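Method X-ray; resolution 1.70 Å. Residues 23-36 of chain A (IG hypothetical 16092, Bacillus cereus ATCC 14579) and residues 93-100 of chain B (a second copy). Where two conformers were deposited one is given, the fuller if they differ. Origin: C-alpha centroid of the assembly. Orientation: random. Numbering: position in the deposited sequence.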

# COMPACT_ATOMS: atom_id res chain seq x y z
N VAL A 23 6.01 -2.73 19.94
CA VAL A 23 5.11 -2.59 18.78
C VAL A 23 3.89 -3.51 18.91
O VAL A 23 2.76 -3.06 18.70
N TYR A 24 4.12 -4.77 19.26
CA TYR A 24 3.02 -5.74 19.35
C TYR A 24 1.97 -5.35 20.39
O TYR A 24 0.79 -5.63 20.21
N SER A 25 2.40 -4.70 21.48
CA SER A 25 1.47 -4.25 22.53
C SER A 25 0.51 -3.19 22.00
O SER A 25 -0.67 -3.17 22.34
N VAL A 26 1.04 -2.30 21.17
CA VAL A 26 0.29 -1.19 20.59
C VAL A 26 -0.63 -1.74 19.51
O VAL A 26 -1.82 -1.43 19.48
N VAL A 27 -0.09 -2.59 18.64
CA VAL A 27 -0.89 -3.20 17.58
C VAL A 27 -2.08 -4.02 18.14
O VAL A 27 -3.16 -4.04 17.55
N ASP A 28 -1.87 -4.67 19.29
CA ASP A 28 -2.93 -5.46 19.89
C ASP A 28 -4.18 -4.63 20.24
O ASP A 28 -5.30 -5.15 20.25
N LYS A 29 -3.99 -3.34 20.52
CA LYS A 29 -5.11 -2.45 20.81
C LYS A 29 -5.84 -2.05 19.53
O LYS A 29 -7.06 -1.86 19.53
N ALA A 30 -5.10 -1.94 18.43
CA ALA A 30 -5.71 -1.69 17.13
C ALA A 30 -6.54 -2.90 16.70
O ALA A 30 -7.67 -2.75 16.26
N ILE A 31 -5.98 -4.11 16.84
CA ILE A 31 -6.74 -5.31 16.46
C ILE A 31 -7.98 -5.48 17.36
O ILE A 31 -9.03 -5.94 16.90
N GLU A 32 -7.87 -5.09 18.63
CA GLU A 32 -9.02 -5.13 19.54
C GLU A 32 -10.20 -4.32 18.98
O GLU A 32 -11.36 -4.75 19.06
N VAL A 33 -9.91 -3.17 18.38
CA VAL A 33 -10.97 -2.37 17.76
C VAL A 33 -11.68 -3.20 16.68
O VAL A 33 -12.91 -3.24 16.64
N VAL A 34 -10.89 -3.89 15.85
CA VAL A 34 -11.45 -4.75 14.80
C VAL A 34 -12.29 -5.86 15.44
O VAL A 34 -13.43 -6.10 15.03
N GLN A 35 -11.75 -6.46 16.49
CA GLN A 35 -12.42 -7.60 17.13
C GLN A 35 -13.76 -7.19 17.73
O GLN A 35 -14.72 -7.97 17.71
N GLN A 36 -13.80 -5.97 18.26
CA GLN A 36 -15.00 -5.45 18.92
C GLN A 36 -16.03 -4.82 17.98
O GLN A 36 -17.11 -4.42 18.44
N ASP B 93 3.50 -17.08 11.57
CA ASP B 93 2.88 -17.51 12.83
C ASP B 93 3.16 -16.53 13.97
O ASP B 93 2.31 -16.33 14.83
N GLU B 94 4.33 -15.92 13.98
CA GLU B 94 4.64 -14.98 15.05
C GLU B 94 3.71 -13.76 15.02
O GLU B 94 3.38 -13.19 16.06
N LYS B 95 3.27 -13.39 13.82
CA LYS B 95 2.43 -12.21 13.67
C LYS B 95 0.94 -12.49 13.89
O LYS B 95 0.21 -11.60 14.33
N VAL B 96 0.50 -13.72 13.62
CA VAL B 96 -0.93 -14.03 13.66
C VAL B 96 -1.44 -14.91 14.81
O VAL B 96 -2.64 -15.02 14.99
N TRP B 97 -0.53 -15.55 15.56
CA TRP B 97 -0.94 -16.53 16.57
C TRP B 97 -1.94 -16.01 17.60
O TRP B 97 -2.81 -16.76 18.05
N LYS B 98 -1.83 -14.74 17.97
CA LYS B 98 -2.72 -14.13 18.97
C LYS B 98 -4.14 -13.95 18.43
O LYS B 98 -5.10 -13.78 19.19
N TYR B 99 -4.28 -14.01 17.10
CA TYR B 99 -5.43 -13.41 16.43
C TYR B 99 -6.29 -14.35 15.60
O TYR B 99 -7.25 -13.90 14.95
N ARG B 100 -5.94 -15.63 15.60
CA ARG B 100 -6.70 -16.64 14.89
C ARG B 100 -7.02 -17.83 15.79
O ARG B 100 -6.14 -18.31 16.50

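One side of the chain A helix rests against the end of a chain B helix and the turn that follows it, burying 392 Å² over both stretches. The helix repeat selects the residues that take part: Tyr24(A), Asp28(A), Ile31(A) and Gln35(A) recur at intervals of three or four, whereas Val26(A), Ala30(A), Val33(A) and Val34(A) lie out of reach. Tyr99(B) and Tyr24(A) lose the most surface, 103 and 95 Å², and each points its CA-to-CB bond toward the other stretch.

The apolar part of the contact is small and centres on Tyr99(B) (chi1 m, chi2 125°). Ile31(A), m at both chi1 and chi2, also points toward its partner and lays CG1 over one face of the tyrosine ring; its closest approach is from Ile31(A) CG2 to Tyr99(B) CD2, 3.6 Å. At the edge of the same ring, near its plane, are Asp28(A) OD1 and Gln35(A) OE1, so the aromatic group has a hydrocarbon neighbour over a face and polar neighbours around its rim.

Direct polar contacts involve both tyrosine hydroxyls. Tyr24(A), with chi1 m, donates a short hydrogen bond from OH to Glu94(B) OE2 at 2.5 Å. The carboxylate meets the ring at its edge, near the plane; Glu94(B) starts sideways, with chi1 off-well at 93° and chi2 t, but its end comes nearer to chain A. Asp28(A) likewise leaves its helix sideways, and its t rotamer carries the carboxylate inward until OD1 lies 3.1 Å from Tyr99(B) OH. Whether the tyrosine proton serves this carboxylate is not settled, because another acceptor is within its reach.

A cation-pi interaction joins Lys98(B) to the helix. Lys98(B) points toward chain A with chi1 m and chi2 t, then bends through off-well chi3 and chi4 angles of -107° and 19°. This places Lys98(B) NZ over the face of Tyr24(A), 4.9 Å from the ring centroid and 24° off the normal.

Three waters complete the contact. Water 1 links both chains: it donates to Tyr24(A) O at 3.0 Å, accepts from Lys98(B) NZ at 3.2 Å and lies 2.5 Å from Tyr99(B) OH. Further along the helix, Gln35(A) (chi1 m, chi2 t) presents OE1 to two more waters. Water 2 donates to Gln35(A) OE1 at 2.9 Å and Tyr99(B) O at 2.7 Å, while water 3 donates to Gln35(A) OE1 and Lys98(B) O, both at 2.9 Å. One amide oxygen thereby reaches two successive backbone carbonyls of chain B through solvent.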

# COMPACT_ATOMS: atom_id res chain seq x y z
CB VAL A 23 5.83 -2.87 17.42
CG1 VAL A 23 4.84 -2.86 16.25
CG2 VAL A 23 6.90 -1.86 17.18
CB TYR A 24 3.51 -7.17 19.65
CG TYR A 24 4.26 -7.87 18.52
CD1 TYR A 24 5.15 -8.91 18.81
CD2 TYR A 24 4.09 -7.50 17.18
CE1 TYR A 24 5.85 -9.58 17.79
CE2 TYR A 24 4.80 -8.17 16.15
CZ TYR A 24 5.67 -9.20 16.47
OH TYR A 24 6.37 -9.86 15.48
CB SER A 25 2.24 -3.73 23.75
OG SER A 25 3.12 -4.74 24.24
CB VAL A 26 1.27 -0.15 20.01
CG1 VAL A 26 0.50 0.95 19.30
CG2 VAL A 26 2.14 0.42 21.14
CB VAL A 27 -0.03 -4.02 16.57
CG1 VAL A 27 -0.92 -4.73 15.53
CG2 VAL A 27 0.98 -3.10 15.85
CB ASP A 28 -2.40 -6.17 21.13
CG ASP A 28 -3.36 -7.19 21.66
OD1 ASP A 28 -3.64 -8.19 20.96
OD2 ASP A 28 -3.83 -7.00 22.80
CB LYS A 29 -4.64 -1.22 21.59
CG LYS A 29 -4.02 -1.55 22.96
CD LYS A 29 -4.94 -2.37 23.87
CE LYS A 29 -6.09 -1.57 24.43
NZ LYS A 29 -6.90 -2.37 25.42
CB ALA A 30 -4.64 -1.35 16.08
CB ILE A 31 -5.84 -6.56 16.42
CG1 ILE A 31 -4.71 -6.38 15.39
CG2 ILE A 31 -6.67 -7.83 16.13
CD1 ILE A 31 -5.18 -6.17 13.98
CB GLU A 32 -8.63 -4.62 20.92
CG GLU A 32 -9.71 -4.77 21.98
CD GLU A 32 -9.23 -4.33 23.35
OE1 GLU A 32 -9.24 -5.17 24.27
OE2 GLU A 32 -8.85 -3.15 23.49
CB VAL A 33 -10.42 -1.06 17.16
CG1 VAL A 33 -11.49 -0.35 16.33
CG2 VAL A 33 -9.90 -0.14 18.28
CB VAL A 34 -10.34 -5.37 13.94
CG1 VAL A 34 -10.92 -6.36 12.93
CG2 VAL A 34 -9.55 -4.26 13.21
CB GLN A 35 -11.52 -8.21 18.21
CG GLN A 35 -10.29 -8.95 17.62
CD GLN A 35 -9.26 -9.37 18.66
OE1 GLN A 35 -8.59 -10.40 18.52
NE2 GLN A 35 -9.15 -8.58 19.72
CB GLN A 36 -14.59 -4.45 20.00
CG GLN A 36 -13.77 -5.08 21.12
CD GLN A 36 -13.28 -4.06 22.13
OE1 GLN A 36 -13.18 -2.87 21.83
NE2 GLN A 36 -12.97 -4.52 23.34
CB ASP B 93 3.35 -18.92 13.21
CG ASP B 93 2.81 -20.00 12.26
OD1 ASP B 93 3.46 -21.06 12.13
OD2 ASP B 93 1.74 -19.81 11.65
CB GLU B 94 6.11 -14.57 15.01
CG GLU B 94 6.39 -13.33 14.24
CD GLU B 94 7.76 -12.82 14.52
OE1 GLU B 94 8.71 -13.37 13.95
OE2 GLU B 94 7.87 -11.87 15.33
CB LYS B 95 2.68 -11.55 12.31
CG LYS B 95 4.17 -11.27 12.09
CD LYS B 95 4.45 -10.18 11.08
CE LYS B 95 4.02 -8.80 11.56
NZ LYS B 95 4.03 -7.90 10.37
CB VAL B 96 -1.46 -14.63 12.32
CG1 VAL B 96 -1.10 -13.73 11.14
CG2 VAL B 96 -0.94 -16.03 12.13
CB TRP B 97 0.27 -17.17 17.28
CG TRP B 97 0.99 -16.24 18.22
CD1 TRP B 97 2.02 -15.40 17.91
CD2 TRP B 97 0.76 -16.08 19.64
NE1 TRP B 97 2.43 -14.71 19.03
CE2 TRP B 97 1.68 -15.11 20.10
CE3 TRP B 97 -0.14 -16.65 20.55
CZ2 TRP B 97 1.73 -14.70 21.44
CZ3 TRP B 97 -0.09 -16.25 21.89
CH2 TRP B 97 0.85 -15.28 22.32
CB LYS B 98 -2.19 -12.75 19.41
CG LYS B 98 -0.85 -12.78 20.15
CD LYS B 98 -0.60 -11.48 20.88
CE LYS B 98 0.46 -10.58 20.25
NZ LYS B 98 0.81 -10.83 18.85
CB TYR B 99 -4.96 -12.27 15.54
CG TYR B 99 -4.20 -11.21 16.27
CD1 TYR B 99 -2.92 -10.84 15.86
CD2 TYR B 99 -4.75 -10.58 17.39
CE1 TYR B 99 -2.22 -9.85 16.52
CE2 TYR B 99 -4.05 -9.60 18.06
CZ TYR B 99 -2.80 -9.24 17.63
OH TYR B 99 -2.11 -8.26 18.30
CB ARG B 100 -5.91 -17.12 13.69
CG ARG B 100 -5.80 -16.09 12.58
CD ARG B 100 -5.21 -16.76 11.36
NE ARG B 100 -5.05 -15.83 10.25
CZ ARG B 100 -4.93 -16.21 8.98
NH1 ARG B 100 -4.79 -15.29 8.04
NH2 ARG B 100 -4.96 -17.50 8.65
O HOH W 1 0.34 -7.75 18.13
O HOH W 2 -8.86 -12.29 16.40
O HOH W 3 -6.60 -11.60 20.33